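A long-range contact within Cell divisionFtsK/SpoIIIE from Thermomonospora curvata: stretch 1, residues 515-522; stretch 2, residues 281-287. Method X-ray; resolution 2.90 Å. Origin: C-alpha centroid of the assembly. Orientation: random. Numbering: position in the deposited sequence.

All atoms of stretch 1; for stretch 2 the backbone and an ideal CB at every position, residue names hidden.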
# COMPACT_ATOMS: atom_id res chain seq x y z
N LEU A 515 -50.80 8.66 -37.13
CA LEU A 515 -50.71 8.87 -35.69
C LEU A 515 -51.92 8.28 -35.00
O LEU A 515 -53.00 8.20 -35.59
CB LEU A 515 -50.60 10.36 -35.34
CG LEU A 515 -49.31 11.12 -35.66
CD1 LEU A 515 -49.37 11.75 -37.04
CD2 LEU A 515 -49.03 12.17 -34.59
N VAL A 516 -51.75 7.86 -33.76
CA VAL A 516 -52.86 7.38 -32.96
C VAL A 516 -52.84 8.06 -31.60
O VAL A 516 -52.06 7.67 -30.72
CB VAL A 516 -52.82 5.85 -32.77
CG1 VAL A 516 -54.01 5.39 -31.94
CG2 VAL A 516 -52.81 5.15 -34.12
N ARG A 517 -53.67 9.08 -31.42
CA ARG A 517 -53.77 9.73 -30.13
C ARG A 517 -54.39 8.78 -29.12
O ARG A 517 -55.40 8.14 -29.41
CB ARG A 517 -54.58 11.03 -30.21
CG ARG A 517 -54.89 11.61 -28.83
CD ARG A 517 -55.35 13.05 -28.88
NE ARG A 517 -55.73 13.53 -27.56
CZ ARG A 517 -56.10 14.77 -27.28
NH1 ARG A 517 -56.15 15.68 -28.25
NH2 ARG A 517 -56.43 15.11 -26.04
N PHE A 518 -53.79 8.70 -27.95
CA PHE A 518 -54.27 7.82 -26.91
C PHE A 518 -54.26 8.51 -25.56
O PHE A 518 -53.91 9.68 -25.45
CB PHE A 518 -53.43 6.55 -26.84
CG PHE A 518 -52.01 6.78 -26.38
CD1 PHE A 518 -51.66 6.59 -25.06
CD2 PHE A 518 -51.04 7.19 -27.28
CE1 PHE A 518 -50.36 6.81 -24.64
CE2 PHE A 518 -49.75 7.41 -26.86
CZ PHE A 518 -49.41 7.22 -25.54
N LYS A 519 -54.65 7.76 -24.53
CA LYS A 519 -54.52 8.24 -23.17
C LYS A 519 -54.04 7.12 -22.27
O LYS A 519 -54.72 6.11 -22.09
CB LYS A 519 -55.85 8.80 -22.67
CG LYS A 519 -55.65 9.74 -21.52
CD LYS A 519 -56.89 10.50 -21.14
CE LYS A 519 -56.54 11.49 -20.07
NZ LYS A 519 -55.54 10.89 -19.14
N ALA A 520 -52.86 7.31 -21.69
CA ALA A 520 -52.20 6.26 -20.92
C ALA A 520 -52.97 5.86 -19.68
O ALA A 520 -53.64 6.69 -19.06
CB ALA A 520 -50.79 6.70 -20.54
N ALA A 521 -52.88 4.59 -19.32
CA ALA A 521 -53.46 4.09 -18.08
C ALA A 521 -52.55 4.42 -16.92
O ALA A 521 -51.40 4.82 -17.12
CB ALA A 521 -53.69 2.59 -18.17
N TYR A 522 -53.05 4.27 -15.70
CA TYR A 522 -52.25 4.56 -14.52
C TYR A 522 -52.09 3.33 -13.63
O TYR A 522 -52.88 2.39 -13.72
CB TYR A 522 -52.86 5.72 -13.72
CG TYR A 522 -54.23 5.43 -13.15
CD1 TYR A 522 -54.39 4.88 -11.88
CD2 TYR A 522 -55.38 5.73 -13.88
CE1 TYR A 522 -55.64 4.63 -11.36
CE2 TYR A 522 -56.64 5.48 -13.36
CZ TYR A 522 -56.76 4.93 -12.11
OH TYR A 522 -58.01 4.68 -11.59
N UNK A 281 -50.87 -3.48 -23.63
CA UNK A 281 -51.64 -2.24 -23.77
C UNK A 281 -51.08 -1.13 -22.88
O UNK A 281 -50.64 -1.40 -21.77
CB UNK A 281 -53.11 -2.49 -23.43
N UNK A 282 -51.10 0.10 -23.38
CA UNK A 282 -50.61 1.24 -22.61
C UNK A 282 -51.73 2.23 -22.32
O UNK A 282 -51.59 3.11 -21.47
CB UNK A 282 -49.47 1.94 -23.36
N UNK A 283 -52.85 2.07 -23.02
CA UNK A 283 -53.99 2.95 -22.84
C UNK A 283 -55.06 2.75 -23.90
O UNK A 283 -55.06 1.75 -24.61
CB UNK A 283 -53.53 4.41 -22.85
N UNK A 284 -55.96 3.72 -24.00
CA UNK A 284 -57.08 3.64 -24.94
C UNK A 284 -56.97 4.73 -26.01
O UNK A 284 -56.46 5.81 -25.74
CB UNK A 284 -58.41 3.76 -24.20
N UNK A 285 -57.45 4.44 -27.21
CA UNK A 285 -57.46 5.44 -28.27
C UNK A 285 -58.74 6.26 -28.23
O UNK A 285 -59.45 6.27 -27.22
CB UNK A 285 -57.30 4.77 -29.64
N UNK A 286 -59.04 6.94 -29.33
CA UNK A 286 -60.22 7.79 -29.41
C UNK A 286 -61.50 6.96 -29.41
O UNK A 286 -62.46 7.28 -28.70
CB UNK A 286 -60.16 8.66 -30.66
N UNK A 287 -61.52 5.90 -30.21
CA UNK A 287 -62.71 5.07 -30.35
C UNK A 287 -63.05 4.33 -29.07
O UNK A 287 -64.22 4.09 -28.77
CB UNK A 287 -62.52 4.07 -31.49

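Position 281 has nothing of stretch 1 within 5.5 Å of its ideal CB, so the contact barely constrains it. Its phi/psi of -75/143 suits extended chain and permits proline, and proline it is: P281, whose ring is out of reach of stretch 1.

At 282 the backbone does the pairing. The carbonyl O of this residue accepts a hydrogen bond from A521 N at 2.9 Å, nearly straight at 163°, and a CA-H...O contact from A520 CA at 3.3 Å. The CB points sideways, 5.1 Å from F518 CE1, so the neighbouring surface is an aromatic ring without charge. A leucine, methionine, valine or isoleucine could extend toward it. The deposited residue is I282; with chi1 p and chi2 t, it carries CD1 over one face of the F518 ring, 4.2 Å from the ring centroid and 22° off the normal, a CH-pi contact. The closest atoms, I282 CD1 and F518 CE1, are 3.9 Å apart.

Position 283 is the most restrictive. An ideal CB would point straight at stretch 1, lying 2.2 Å from K519 O and 3.0 Å from A520 CA, both clashes. The phi/psi of 170/-164 is likewise a conformation most readily adopted by a residue without a side chain. Glycine is the clear expectation, and G283 is found. Its bare CA approaches K519 O to 3.3 Å in a CA-H...O contact and comes within 4.2 Å of A520 CA.

Position 284 forms the antiparallel hydrogen-bonded pair with K519. K519 N donates to the carbonyl O of 284 at 2.9 Å, while the return bond from 284 N to K519 O, at 3.3 Å, is weak. The CB lies on the same sheet face as that of K519, where stretch 1 offers mostly open space, so many side chains would do. L284 occupies the site; L284 CB, its nearest side-chain atom to stretch 1, is 4.9 Å from K519 O.

At 285 the CB points sideways, 4.1 Å from V516 CG1 and 3.9 Å from R517 O. Small or medium side chains fit, and a polar one can turn its end from the valine. D285 does so: its CB packs 4.0 Å from V516 CG1, its carboxylate leads away, and D285 CA makes a CA-H...O contact with R517 O at 3.6 Å.

Position 286 offers a CB 4.9 Å from R517 O, a loose fit for many residues; A286 merely skirts it. Position 287 is beyond reach, hence unconstrained by stretch 1, and holds D287.

Stretch 2 (281-287) PIGLDAD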
# COMPACT_ATOMS: atom_id res chain seq x y z
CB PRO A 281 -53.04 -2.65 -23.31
CG PRO A 281 -52.80 -3.76 -22.36
CD PRO A 281 -51.62 -4.51 -22.90
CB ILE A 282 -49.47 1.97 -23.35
CG1 ILE A 282 -49.98 2.56 -24.66
CG2 ILE A 282 -48.30 1.04 -23.60
CD1 ILE A 282 -48.92 3.28 -25.47
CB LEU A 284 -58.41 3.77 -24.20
CG LEU A 284 -58.66 2.76 -23.08
CD1 LEU A 284 -59.83 3.21 -22.22
CD2 LEU A 284 -58.91 1.38 -23.65
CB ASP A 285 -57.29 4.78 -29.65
CG ASP A 285 -58.36 3.75 -29.96
OD1 ASP A 285 -59.40 3.71 -29.28
OD2 ASP A 285 -58.15 2.97 -30.91
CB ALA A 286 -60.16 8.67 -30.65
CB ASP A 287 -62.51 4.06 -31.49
CG ASP A 287 -62.43 4.73 -32.85
OD1 ASP A 287 -61.32 5.07 -33.28
OD2 ASP A 287 -63.49 4.91 -33.49
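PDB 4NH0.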